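Side-chain contacts in succinate-semialdehyde dehydrogenase (Streptococcus pyogenes MGAS1882, PDB 4OGD), which probably oxidises succinic semialdehyde to succinate, with NADP+ as the bound cofactor: residues S163-S166 against F167-V171; A99-F102 against L103-T106; I318-A321 against L322-A326; D277-K280 against E281-K285. All coordinates share one frame; numbering follows the deposited sequence.

Contact 1: residues S163-S166 against F167-V171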
ATOM      1  N   SER A 163      19.101  -4.057  21.521  1.00  9.25           N
ATOM      2  CA  SER A 163      18.063  -3.052  21.287  1.00  9.83           C
ATOM      3  C   SER A 163      16.725  -3.751  21.062  1.00 10.01           C
ATOM      4  O   SER A 163      15.709  -3.385  21.659  1.00  8.45           O
ATOM      5  CB  SER A 163      18.415  -2.170  20.082  1.00 10.00           C
ATOM      6  OG  SER A 163      19.648  -1.476  20.276  1.00  8.74           O
ATOM      7  N   ALA A 164      16.735  -4.784  20.221  1.00  8.43           N
ATOM      8  CA  ALA A 164      15.513  -5.487  19.850  1.00 10.20           C
ATOM      9  C   ALA A 164      14.918  -6.215  21.038  1.00  9.98           C
ATOM     10  O   ALA A 164      13.713  -6.160  21.279  1.00  9.47           O
ATOM     11  CB  ALA A 164      15.801  -6.476  18.732  1.00 10.72           C
ATOM     12  N   GLN A 165      15.767  -6.926  21.768  1.00  7.51           N
ATOM     13  CA  GLN A 165      15.303  -7.680  22.923  1.00  9.57           C
ATOM     14  C   GLN A 165      14.758  -6.756  24.013  1.00  9.00           C
ATOM     15  O   GLN A 165      13.700  -7.018  24.593  1.00  8.20           O
ATOM     16  CB  GLN A 165      16.456  -8.511  23.478  1.00 10.17           C
ATOM     17  CG  GLN A 165      16.152  -9.164  24.816  1.00 14.50           C
ATOM     18  CD  GLN A 165      17.381  -9.797  25.431  1.00 15.26           C
ATOM     19  OE1 GLN A 165      18.306  -9.102  25.872  1.00 14.63           O
ATOM     20  NE2 GLN A 165      17.404 -11.127  25.459  1.00 17.66           N
ATOM     21  N   SER A 166      15.476  -5.672  24.285  1.00  9.93           N
ATOM     22  CA  SER A 166      15.066  -4.739  25.327  1.00  9.81           C
ATOM     23  C   SER A 166      13.781  -4.001  24.972  1.00  8.87           C
ATOM     24  O   SER A 166      13.067  -3.546  25.861  1.00 10.44           O
ATOM     25  CB  SER A 166      16.181  -3.739  25.634  1.00 10.06           C
ATOM     26  OG  SER A 166      16.507  -2.950  24.498  1.00 10.85           O
ATOM     27  N   PHE A 167      13.482  -3.861  23.680  1.00  9.64           N
ATOM     28  CA  PHE A 167      12.245  -3.191  23.304  1.00  7.31           C
ATOM     29  C   PHE A 167      11.041  -4.042  23.705  1.00  7.01           C
ATOM     30  O   PHE A 167      10.068  -3.535  24.284  1.00  8.80           O
ATOM     31  CB  PHE A 167      12.198  -2.854  21.805  1.00  8.99           C
ATOM     32  CG  PHE A 167      11.124  -1.850  21.450  1.00  7.26           C
ATOM     33  CD1 PHE A 167       9.791  -2.242  21.330  1.00  9.81           C
ATOM     34  CD2 PHE A 167      11.444  -0.511  21.272  1.00  9.53           C
ATOM     35  CE1 PHE A 167       8.805  -1.313  21.025  1.00  9.93           C
ATOM     36  CE2 PHE A 167      10.469   0.421  20.966  1.00  9.15           C
ATOM     37  CZ  PHE A 167       9.149   0.021  20.834  1.00  7.78           C
ATOM     38  N   GLU A 168      11.108  -5.335  23.408  1.00  7.42           N
ATOM     39  CA  GLU A 168      10.092  -6.267  23.888  1.00  8.24           C
ATOM     40  C   GLU A 168       9.980  -6.213  25.412  1.00  9.03           C
ATOM     41  O   GLU A 168       8.877  -6.166  25.945  1.00  8.74           O
ATOM     42  CB  GLU A 168      10.386  -7.703  23.445  1.00  8.15           C
ATOM     43  CG  GLU A 168       9.377  -8.709  24.010  1.00  7.04           C
ATOM     44  CD  GLU A 168       9.710 -10.148  23.673  1.00 10.98           C
ATOM     45  OE1 GLU A 168      10.263 -10.405  22.589  1.00 11.57           O
ATOM     46  OE2 GLU A 168       9.428 -11.035  24.506  1.00 15.39           O
ATOM     47  N   GLU A 169      11.118  -6.199  26.101  1.00  8.73           N
ATOM     48  CA  GLU A 169      11.122  -6.161  27.568  1.00  9.44           C
ATOM     49  C   GLU A 169      10.464  -4.887  28.096  1.00 11.86           C
ATOM     50  O   GLU A 169       9.735  -4.919  29.097  1.00  9.42           O
ATOM     51  CB  GLU A 169      12.555  -6.298  28.100  1.00 11.49           C
ATOM     52  CG  GLU A 169      13.107  -7.705  27.940  1.00 12.60           C
ATOM     53  CD  GLU A 169      14.615  -7.793  28.105  1.00 15.14           C
ATOM     54  OE1 GLU A 169      15.273  -6.747  28.276  1.00 18.14           O
ATOM     55  OE2 GLU A 169      15.134  -8.928  28.073  1.00 18.32           O
ATOM     56  N   LEU A 170      10.739  -3.770  27.424  1.00  8.22           N
ATOM     57  CA  LEU A 170      10.139  -2.479  27.752  1.00  8.82           C
ATOM     58  C   LEU A 170       8.612  -2.527  27.698  1.00 10.78           C
ATOM     59  O   LEU A 170       7.923  -2.055  28.612  1.00 10.97           O
ATOM     60  CB  LEU A 170      10.661  -1.416  26.780  1.00  7.91           C
ATOM     61  CG  LEU A 170       9.963  -0.054  26.694  1.00  8.65           C
ATOM     62  CD1 LEU A 170      10.100   0.721  28.001  1.00  9.19           C
ATOM     63  CD2 LEU A 170      10.507   0.772  25.531  1.00  9.38           C
ATOM     64  N   VAL A 171       8.085  -3.083  26.615  1.00  9.15           N
ATOM     65  CA  VAL A 171       6.644  -3.113  26.398  1.00  7.43           C
ATOM     66  C   VAL A 171       5.951  -4.017  27.428  1.00  9.22           C
ATOM     67  O   VAL A 171       4.873  -3.689  27.933  1.00 10.33           O
ATOM     68  CB  VAL A 171       6.325  -3.507  24.934  1.00  8.25           C
ATOM     69  CG1 VAL A 171       4.861  -3.856  24.753  1.00 11.16           C
ATOM     70  CG2 VAL A 171       6.728  -2.372  24.006  1.00  7.75           C
TER

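Contact 2: residues A99-F102 against L103-T106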
ATOM      1  N   ALA A  99      -5.412   8.529  19.871  1.00  9.16           N
ATOM      2  CA  ALA A  99      -6.125   7.278  19.632  1.00 10.77           C
ATOM      3  C   ALA A  99      -7.610   7.462  19.310  1.00 11.63           C
ATOM      4  O   ALA A  99      -8.091   6.979  18.283  1.00 11.36           O
ATOM      5  CB  ALA A  99      -5.944   6.334  20.810  1.00  9.78           C
ATOM      6  N   ASP A 100      -8.339   8.162  20.177  1.00 10.91           N
ATOM      7  CA  ASP A 100      -9.781   8.307  19.981  1.00 12.63           C
ATOM      8  C   ASP A 100     -10.121   9.017  18.671  1.00 11.52           C
ATOM      9  O   ASP A 100     -11.010   8.583  17.933  1.00 12.36           O
ATOM     10  CB  ASP A 100     -10.430   9.039  21.160  1.00 11.28           C
ATOM     11  CG  ASP A 100     -10.326   8.267  22.458  1.00 18.74           C
ATOM     12  OD1 ASP A 100     -10.169   7.031  22.416  1.00 18.21           O
ATOM     13  OD2 ASP A 100     -10.405   8.908  23.530  1.00 24.59           O
ATOM     14  N   GLU A 101      -9.409  10.101  18.384  1.00 11.21           N
ATOM     15  CA  GLU A 101      -9.629  10.857  17.157  1.00 10.85           C
ATOM     16  C   GLU A 101      -9.304  10.022  15.916  1.00 11.98           C
ATOM     17  O   GLU A 101     -10.029  10.046  14.915  1.00 12.63           O
ATOM     18  CB  GLU A 101      -8.770  12.126  17.157  1.00 12.53           C
ATOM     19  CG  GLU A 101      -8.856  12.898  15.841  1.00 16.27           C
ATOM     20  CD  GLU A 101      -7.883  14.058  15.767  1.00 19.77           C
ATOM     21  OE1 GLU A 101      -7.469  14.560  16.832  1.00 24.05           O
ATOM     22  OE2 GLU A 101      -7.524  14.460  14.641  1.00 24.47           O
ATOM     23  N   PHE A 102      -8.203   9.284  15.985  1.00 11.12           N
ATOM     24  CA  PHE A 102      -7.735   8.521  14.829  1.00 10.27           C
ATOM     25  C   PHE A 102      -8.575   7.270  14.572  1.00 12.80           C
ATOM     26  O   PHE A 102      -8.577   6.744  13.459  1.00 11.80           O
ATOM     27  CB  PHE A 102      -6.265   8.134  14.998  1.00 10.03           C
ATOM     28  CG  PHE A 102      -5.298   9.277  14.809  1.00  9.40           C
ATOM     29  CD1 PHE A 102      -5.746  10.568  14.523  1.00 10.45           C
ATOM     30  CD2 PHE A 102      -3.933   9.049  14.905  1.00 10.02           C
ATOM     31  CE1 PHE A 102      -4.845  11.607  14.346  1.00 12.08           C
ATOM     32  CE2 PHE A 102      -3.023  10.080  14.722  1.00  9.50           C
ATOM     33  CZ  PHE A 102      -3.481  11.363  14.443  1.00  9.82           C
ATOM     34  N   LEU A 103      -9.273   6.791  15.601  1.00 10.61           N
ATOM     35  CA  LEU A 103     -10.093   5.578  15.486  1.00  9.68           C
ATOM     36  C   LEU A 103     -11.576   5.860  15.253  1.00 12.22           C
ATOM     37  O   LEU A 103     -12.365   4.933  15.055  1.00 14.03           O
ATOM     38  CB  LEU A 103      -9.935   4.726  16.744  1.00 10.24           C
ATOM     39  CG  LEU A 103      -8.640   3.929  16.850  1.00  9.91           C
ATOM     40  CD1 LEU A 103      -8.452   3.375  18.252  1.00 13.18           C
ATOM     41  CD2 LEU A 103      -8.672   2.799  15.828  1.00  9.94           C
ATOM     42  N   MET A 104     -11.954   7.134  15.287  1.00 11.10           N
ATOM     43  CA  MET A 104     -13.352   7.517  15.099  1.00 12.98           C
ATOM     44  C   MET A 104     -13.921   7.023  13.766  1.00 12.56           C
ATOM     45  O   MET A 104     -13.223   7.004  12.749  1.00 12.89           O
ATOM     46  CB  MET A 104     -13.474   9.037  15.173  1.00 15.81           C
ATOM     47  CG  MET A 104     -14.878   9.548  15.435  1.00 25.04           C
ATOM     48  SD  MET A 104     -14.898  11.350  15.520  1.00 36.03           S
ATOM     49  CE  MET A 104     -13.151  11.723  15.543  1.00 20.21           C
ATOM     50  N   SER A 105     -15.190   6.619  13.778  1.00 13.78           N
ATOM     51  CA  SER A 105     -15.899   6.288  12.549  1.00 13.80           C
ATOM     52  C   SER A 105     -15.890   7.493  11.616  1.00 13.01           C
ATOM     53  O   SER A 105     -15.870   8.641  12.069  1.00 13.22           O
ATOM     54  CB  SER A 105     -17.344   5.891  12.877  1.00 14.64           C
ATOM     55  OG  SER A 105     -18.066   5.532  11.714  1.00 20.57           O
ATOM     56  N   THR A 106     -15.905   7.234  10.314  1.00 10.10           N
ATOM     57  CA  THR A 106     -15.899   8.298   9.315  1.00 10.93           C
ATOM     58  C   THR A 106     -17.179   8.289   8.489  1.00 12.86           C
ATOM     59  O   THR A 106     -17.381   7.400   7.669  1.00  9.85           O
ATOM     60  CB  THR A 106     -14.695   8.147   8.358  1.00 10.60           C
ATOM     61  OG1 THR A 106     -13.480   8.222   9.109  1.00 13.41           O
ATOM     62  CG2 THR A 106     -14.702   9.247   7.299  1.00 13.38           C
TER

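Contact 3: residues I318-A321 against L322-A326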
ATOM      1  N   ILE A 318      34.039   5.478  -1.797  1.00 12.91           N
ATOM      2  CA  ILE A 318      34.917   6.627  -1.992  1.00 12.55           C
ATOM      3  C   ILE A 318      35.948   6.292  -3.061  1.00 14.86           C
ATOM      4  O   ILE A 318      36.180   7.071  -3.983  1.00 15.07           O
ATOM      5  CB  ILE A 318      35.647   7.010  -0.690  1.00 13.26           C
ATOM      6  CG1 ILE A 318      34.646   7.537   0.339  1.00 12.19           C
ATOM      7  CG2 ILE A 318      36.718   8.064  -0.961  1.00 16.33           C
ATOM      8  CD1 ILE A 318      35.193   7.614   1.758  1.00 12.19           C
ATOM      9  N   LYS A 319      36.550   5.116  -2.935  1.00 14.76           N
ATOM     10  CA  LYS A 319      37.553   4.668  -3.903  1.00 18.17           C
ATOM     11  C   LYS A 319      36.966   4.548  -5.307  1.00 18.09           C
ATOM     12  O   LYS A 319      37.588   4.974  -6.286  1.00 18.11           O
ATOM     13  CB  LYS A 319      38.166   3.335  -3.473  1.00 16.92           C
ATOM     14  CG  LYS A 319      39.173   2.792  -4.485  1.00 21.75           C
ATOM     15  CD  LYS A 319      40.093   1.755  -3.868  1.00 25.59           C
ATOM     16  CE  LYS A 319      41.295   1.497  -4.768  1.00 26.54           C
ATOM     17  NZ  LYS A 319      40.869   1.130  -6.145  1.00 31.51           N
ATOM     18  N   LEU A 320      35.771   3.970  -5.396  1.00 15.50           N
ATOM     19  CA  LEU A 320      35.057   3.854  -6.666  1.00 16.50           C
ATOM     20  C   LEU A 320      34.846   5.230  -7.288  1.00 17.11           C
ATOM     21  O   LEU A 320      35.023   5.407  -8.494  1.00 17.12           O
ATOM     22  CB  LEU A 320      33.709   3.155  -6.462  1.00 17.05           C
ATOM     23  CG  LEU A 320      32.923   2.852  -7.742  1.00 18.84           C
ATOM     24  CD1 LEU A 320      33.685   1.851  -8.605  1.00 17.74           C
ATOM     25  CD2 LEU A 320      31.523   2.341  -7.433  1.00 18.48           C
ATOM     26  N   ALA A 321      34.465   6.201  -6.464  1.00 13.53           N
ATOM     27  CA  ALA A 321      34.257   7.564  -6.942  1.00 13.56           C
ATOM     28  C   ALA A 321      35.522   8.132  -7.572  1.00 14.75           C
ATOM     29  O   ALA A 321      35.478   8.710  -8.654  1.00 13.28           O
ATOM     30  CB  ALA A 321      33.789   8.466  -5.807  1.00 11.78           C
ATOM     31  N   LEU A 322      36.643   7.980  -6.873  1.00 15.81           N
ATOM     32  CA  LEU A 322      37.911   8.523  -7.347  1.00 17.84           C
ATOM     33  C   LEU A 322      38.439   7.766  -8.562  1.00 18.04           C
ATOM     34  O   LEU A 322      39.010   8.374  -9.477  1.00 20.63           O
ATOM     35  CB  LEU A 322      38.946   8.513  -6.220  1.00 17.10           C
ATOM     36  CG  LEU A 322      38.507   9.259  -4.959  1.00 15.63           C
ATOM     37  CD1 LEU A 322      39.560   9.149  -3.863  1.00 17.94           C
ATOM     38  CD2 LEU A 322      38.198  10.723  -5.263  1.00 15.03           C
ATOM     39  N   ASP A 323      38.246   6.449  -8.571  1.00 19.07           N
ATOM     40  CA  ASP A 323      38.683   5.623  -9.693  1.00 19.99           C
ATOM     41  C   ASP A 323      37.930   5.982 -10.970  1.00 22.02           C
ATOM     42  O   ASP A 323      38.412   5.731 -12.077  1.00 23.70           O
ATOM     43  CB  ASP A 323      38.516   4.132  -9.382  1.00 21.15           C
ATOM     44  CG  ASP A 323      39.552   3.614  -8.396  1.00 22.28           C
ATOM     45  OD1 ASP A 323      40.447   4.385  -7.995  1.00 25.80           O
ATOM     46  OD2 ASP A 323      39.475   2.421  -8.034  1.00 29.01           O
ATOM     47  N   HIS A 324      36.751   6.575 -10.818  1.00 18.29           N
ATOM     48  CA  HIS A 324      35.954   6.976 -11.969  1.00 18.80           C
ATOM     49  C   HIS A 324      35.974   8.480 -12.227  1.00 15.31           C
ATOM     50  O   HIS A 324      35.108   9.003 -12.931  1.00 18.43           O
ATOM     51  CB  HIS A 324      34.522   6.454 -11.840  1.00 17.22           C
ATOM     52  CG  HIS A 324      34.403   4.984 -12.083  1.00 21.30           C
ATOM     53  ND1 HIS A 324      34.004   4.460 -13.298  1.00 23.36           N
ATOM     54  CD2 HIS A 324      34.654   3.922 -11.283  1.00 22.50           C
ATOM     55  CE1 HIS A 324      34.002   3.142 -13.226  1.00 25.10           C
ATOM     56  NE2 HIS A 324      34.394   2.788 -12.012  1.00 26.09           N
ATOM     57  N   GLY A 325      36.952   9.170 -11.643  1.00 16.89           N
ATOM     58  CA  GLY A 325      37.252  10.545 -12.011  1.00 17.23           C
ATOM     59  C   GLY A 325      36.794  11.664 -11.089  1.00 17.80           C
ATOM     60  O   GLY A 325      36.920  12.839 -11.431  1.00 18.68           O
ATOM     61  N   ALA A 326      36.259  11.317  -9.924  1.00 17.14           N
ATOM     62  CA  ALA A 326      35.817  12.337  -8.984  1.00 17.48           C
ATOM     63  C   ALA A 326      37.012  13.010  -8.318  1.00 14.78           C
ATOM     64  O   ALA A 326      38.110  12.448  -8.278  1.00 18.12           O
ATOM     65  CB  ALA A 326      34.892  11.729  -7.930  1.00 14.26           C
TER

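Contact 4: residues D277-K280 against E281-K285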
ATOM      1  N   ASP A 277      33.056  27.498  -5.272  1.00 13.83           N
ATOM      2  CA  ASP A 277      34.298  27.563  -4.511  1.00 16.81           C
ATOM      3  C   ASP A 277      34.039  27.918  -3.048  1.00 13.78           C
ATOM      4  O   ASP A 277      34.647  27.349  -2.138  1.00 14.20           O
ATOM      5  CB  ASP A 277      35.271  28.567  -5.137  1.00 17.33           C
ATOM      6  CG  ASP A 277      35.936  28.037  -6.386  1.00 20.29           C
ATOM      7  OD1 ASP A 277      35.858  26.820  -6.647  1.00 19.51           O
ATOM      8  OD2 ASP A 277      36.558  28.845  -7.104  1.00 25.53           O
ATOM      9  N   ARG A 278      33.118  28.849  -2.831  1.00 13.74           N
ATOM     10  CA  ARG A 278      32.737  29.272  -1.490  1.00 14.19           C
ATOM     11  C   ARG A 278      32.160  28.110  -0.685  1.00 15.74           C
ATOM     12  O   ARG A 278      32.497  27.928   0.486  1.00 14.59           O
ATOM     13  CB  ARG A 278      31.732  30.421  -1.571  1.00 12.42           C
ATOM     14  CG  ARG A 278      31.317  30.986  -0.231  1.00 15.33           C
ATOM     15  CD  ARG A 278      30.215  31.997  -0.409  1.00 15.34           C
ATOM     16  NE  ARG A 278      29.846  32.621   0.850  1.00 16.31           N
ATOM     17  CZ  ARG A 278      28.893  33.535   0.972  1.00 15.05           C
ATOM     18  NH1 ARG A 278      28.210  33.926  -0.095  1.00 19.56           N
ATOM     19  NH2 ARG A 278      28.622  34.050   2.158  1.00 15.28           N
ATOM     20  N   PHE A 279      31.311  27.302  -1.314  1.00 13.11           N
ATOM     21  CA  PHE A 279      30.757  26.157  -0.604  1.00 11.59           C
ATOM     22  C   PHE A 279      31.783  25.049  -0.343  1.00 12.26           C
ATOM     23  O   PHE A 279      31.744  24.402   0.708  1.00 13.06           O
ATOM     24  CB  PHE A 279      29.527  25.591  -1.316  1.00 12.99           C
ATOM     25  CG  PHE A 279      28.817  24.550  -0.510  1.00 10.78           C
ATOM     26  CD1 PHE A 279      28.031  24.923   0.569  1.00 10.12           C
ATOM     27  CD2 PHE A 279      28.971  23.200  -0.799  1.00 13.65           C
ATOM     28  CE1 PHE A 279      27.394  23.969   1.338  1.00 10.91           C
ATOM     29  CE2 PHE A 279      28.334  22.240  -0.030  1.00 10.77           C
ATOM     30  CZ  PHE A 279      27.542  22.631   1.037  1.00 11.48           C
ATOM     31  N   LYS A 280      32.692  24.816  -1.289  1.00 12.89           N
ATOM     32  CA  LYS A 280      33.754  23.836  -1.077  1.00 13.21           C
ATOM     33  C   LYS A 280      34.517  24.207   0.178  1.00 14.59           C
ATOM     34  O   LYS A 280      34.775  23.366   1.040  1.00 14.45           O
ATOM     35  CB  LYS A 280      34.734  23.788  -2.252  1.00 14.79           C
ATOM     36  CG  LYS A 280      34.245  23.026  -3.473  1.00 20.04           C
ATOM     37  CD  LYS A 280      35.422  22.528  -4.315  1.00 19.91           C
ATOM     38  CE  LYS A 280      36.422  23.645  -4.591  1.00 26.12           C
ATOM     39  NZ  LYS A 280      37.450  23.240  -5.592  1.00 24.31           N
ATOM     40  N   GLU A 281      34.859  25.485   0.286  1.00 15.22           N
ATOM     41  CA  GLU A 281      35.594  25.959   1.456  1.00 15.84           C
ATOM     42  C   GLU A 281      34.789  25.880   2.750  1.00 16.08           C
ATOM     43  O   GLU A 281      35.325  25.522   3.805  1.00 15.44           O
ATOM     44  CB  GLU A 281      36.090  27.382   1.219  1.00 17.66           C
ATOM     45  CG  GLU A 281      37.366  27.407   0.414  1.00 30.97           C
ATOM     46  CD  GLU A 281      38.372  26.399   0.940  1.00 37.27           C
ATOM     47  OE1 GLU A 281      38.803  25.522   0.157  1.00 37.92           O
ATOM     48  OE2 GLU A 281      38.721  26.475   2.142  1.00 32.55           O
ATOM     49  N   LEU A 282      33.505  26.214   2.670  1.00 13.16           N
ATOM     50  CA  LEU A 282      32.646  26.175   3.843  1.00 13.37           C
ATOM     51  C   LEU A 282      32.450  24.749   4.350  1.00 15.21           C
ATOM     52  O   LEU A 282      32.578  24.489   5.549  1.00 13.16           O
ATOM     53  CB  LEU A 282      31.292  26.821   3.547  1.00 12.29           C
ATOM     54  CG  LEU A 282      30.317  26.843   4.722  1.00 11.64           C
ATOM     55  CD1 LEU A 282      30.913  27.638   5.871  1.00 17.19           C
ATOM     56  CD2 LEU A 282      28.994  27.445   4.302  1.00 13.69           C
ATOM     57  N   LEU A 283      32.141  23.822   3.444  1.00 11.58           N
ATOM     58  CA  LEU A 283      31.915  22.435   3.852  1.00 14.82           C
ATOM     59  C   LEU A 283      33.206  21.814   4.403  1.00 13.20           C
ATOM     60  O   LEU A 283      33.182  21.037   5.363  1.00 14.09           O
ATOM     61  CB  LEU A 283      31.351  21.604   2.691  1.00 11.79           C
ATOM     62  CG  LEU A 283      30.817  20.219   3.086  1.00 10.85           C
ATOM     63  CD1 LEU A 283      29.567  20.359   3.941  1.00 11.75           C
ATOM     64  CD2 LEU A 283      30.518  19.365   1.857  1.00 12.66           C
ATOM     65  N   THR A 284      34.335  22.185   3.806  1.00 12.96           N
ATOM     66  CA  THR A 284      35.638  21.757   4.307  1.00 13.86           C
ATOM     67  C   THR A 284      35.880  22.257   5.732  1.00 14.52           C
ATOM     68  O   THR A 284      36.315  21.497   6.606  1.00 13.26           O
ATOM     69  CB  THR A 284      36.766  22.241   3.379  1.00 13.50           C
ATOM     70  OG1 THR A 284      36.617  21.620   2.092  1.00 13.03           O
ATOM     71  CG2 THR A 284      38.131  21.872   3.962  1.00 15.61           C
ATOM     72  N   LYS A 285      35.577  23.530   5.964  1.00 13.42           N
ATOM     73  CA  LYS A 285      35.720  24.131   7.289  1.00 11.18           C
ATOM     74  C   LYS A 285      34.897  23.370   8.320  1.00 11.85           C
ATOM     75  O   LYS A 285      35.384  23.026   9.400  1.00 15.64           O
ATOM     76  CB  LYS A 285      35.267  25.590   7.247  1.00 14.17           C
ATOM     77  CG  LYS A 285      35.271  26.289   8.605  1.00 16.66           C
ATOM     78  CD  LYS A 285      34.577  27.637   8.515  1.00 15.34           C
ATOM     79  CE  LYS A 285      34.586  28.377   9.834  1.00 23.85           C
ATOM     80  NZ  LYS A 285      33.693  29.565   9.768  1.00 23.63           N
TER

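Contact 1: residues S163-S166 against F167-V171
Phe-167 begins the second half of this stretch of helix 161-173 by giving its N-H to Ser-163 O at 3.0 Å, and a weak second bond goes to Ala-164 O. Its ring leaves the helix with CG anti to the backbone N (chi1 -165°) and meets Tyr-135 edge to face, a fitting place for an aromatic residue because this side of the helix is buried. Glu-168 makes a long, weak backbone bond back to Ala-164 O; its extended side chain reaches strand 181-183, where OE1 accepts from Asn-183 N. Glu-169 N donates to Gln-165 O at 3.1 Å. With CG beside the backbone N (chi1 -72°), the extended chain of Glu-169 points back along the helix, bringing OE2 within 3.4 Å of Gln-165 CG, with amide and carboxylate planes only 20° apart. Both polar ends gather about Arg-162, which forms a salt bridge with Glu-169 OE1 and a weak hydrogen bond with Gln-165 OE1, so charge and amide suit this more open side. Leu-170 N then binds Ser-166 O at 2.8 Å, while its CB rests 3.3 Å from that same oxygen. The small Ser-166 fits the buried side, its OG hydrogen-bonded with Tyr-135 OH. Helix 161-173 is the crossover of a beta-alpha-beta unit between strands 152-155 and 181-183, with Phe-167 packed on helix 136-148 and Leu-170 on helix 63-74.

Contact 2: residues A99-F102 against L103-T106
Leu-103 and Ala-99 meet at the C-terminal end of helix 78-103, where the last helical turn gives way to the short link into strand 106-107. Leu-103 N donates to Ala-99 O at 2.9 Å, and a weak second bond leads to Asp-100 O. The leucine side chain then lies back beside the acceptor its N-H has just used: with CG beside its own backbone N and anti to the carbonyl carbon (chi1 -77°), CB, CG and CD1 all border Ala-99 O, CG at 3.4 Å. A branched apolar residue suits this position, since the same side chain also packs on Leu-45, Ile-147 and Phe-443, joining the helix end to helices 45-61 and 136-148. Ala-99, with a single methyl group, lets the helix lie close to Lys-49 and Ile-147.

The ring of Phe-102 leads away from the link and meets the ring of Phe-443 with the planes steeply inclined, an aromatic pairing that suits its buried position. Asp-100, though exposed, turns its carboxylate to helix 45-61, where OD2 forms a salt bridge with Lys-49 NZ, a charged pairing appropriate to the surface.

Met-104 has left the helical conformation, yet its flexible chain returns to it. The first two torsions are extended, whereas the nearly eclipsed chi3 of -10° folds the terminal methyl back towards the preceding turn. Glu-101 receives it: Met-104 CE lies 3.6 Å from Glu-101 O and 4.0 Å from Glu-101 CA.

Contact 3: residues I318-A321 against L322-A326
Ala-321 O is approached from opposite faces of its carbonyl plane, by Ala-326 N at 3.0 Å and by His-324 N at 3.3 Å. Ala-326 N makes the better-directed bond, tilted 31° from the plane; His-324 N stands 69° out of it, off the lone pairs, and shares its N-H weakly with Leu-320 O. Asn-354 ND2 is a further donor to Ala-321 O. Ala-321 CB and Ala-326 CB meet at 4.0 Å; such small side chains let the chain fold closely over the helix end, while Ala-321 also packs on Ile-347.

On the exposed side, Lys-319 bends at its last torsion (chi4 -54°) to bring NZ 2.7 Å from Asp-323 OD2. This salt bridge uses the syn lone pair of Asp-323 OD2 and joins opposite charges one turn apart. Leu-320 lays CD1 against the imidazole of His-324, 3.5 Å from CD2, while Leu-320 O sits at the ring edge in its plane. Ile-318 CG2 and Leu-322 CD1 make a looser apolar contact at 4.2 Å.

Gly-325 turns the chain with a positive phi, at which a side chain would crowd the preceding carbonyl, and its N binds Leu-322 O. Together with the Ala-326 to Ala-321 bond, this is the Schellman motif that ends helix 308-323 before strand 327-330.

Contact 4: residues D277-K280 against E281-K285
Asp-277 begins a regular run of i to i+4 contacts in helix 276-288, an alpha-helix packed against a mixed beta-sheet. Its O accepts from Glu-281 N at 3.1 Å, and the CB and CG of Glu-281 lie beside the same oxygen; both acidic side chains are exposed, as suits the outer side of the helix. Arg-278 O takes the N-H of Leu-282 at 3.0 Å. The arginine side chain runs out fully extended and its guanidinium makes a cation-pi contact with Trp-244, while Leu-282 packs on Leu-251 and Glu-248 of helix 244-256.

Phe-279 faces inward. Its O receives Leu-283 N at 2.8 Å in an almost straight bond, 173° at the hydrogen. With CG anti to the backbone N (chi1 -171°), the ring swings along the helix towards the next turn, where Leu-283 CB lies over one face and Leu-283 CD2 is 4.1 Å from Phe-279 CE2. Large apolar groups belong here: Phe-279 also meets Phe-269 and Ile-368, and Leu-283 packs on Ile-346, all of them residues of the sheet.

Lys-280 rests part of its chain on Ile-368, although it is not wholly buried. Its carbonyl has two donors from one residue, the N and the hydroxyl of Thr-284, which arrive from opposite faces of the carbonyl plane. The threonine is buried against Val-329, Tyr-330 and Ile-346, so turning its hydroxyl back onto the helix satisfies a polar atom in largely apolar surroundings: Thr-284 OG1 donates to Lys-280 O at 2.7 Å.

Contact 1 is the buried member of the set, while contacts 2, 3 and 4 are partly buried. Contacts 1 and 4 lie within continuing helices; contacts 2 and 3 mark helix ends, contact 2 passing into an extended link and contact 3 closing with a glycine turn. Contacts 3 and 4, centres about 20 Å apart, sit on successive helices that both pack on strand 345-348. Contacts 1 and 2 lie across the chain's centre from them, and both touch helix 136-148. The buried serines of contact 1 bond to residues of other elements, whereas the buried threonine of contact 4 turns to its own helix. A salt bridge across the segments occurs in contact 3 alone, on its exposed side.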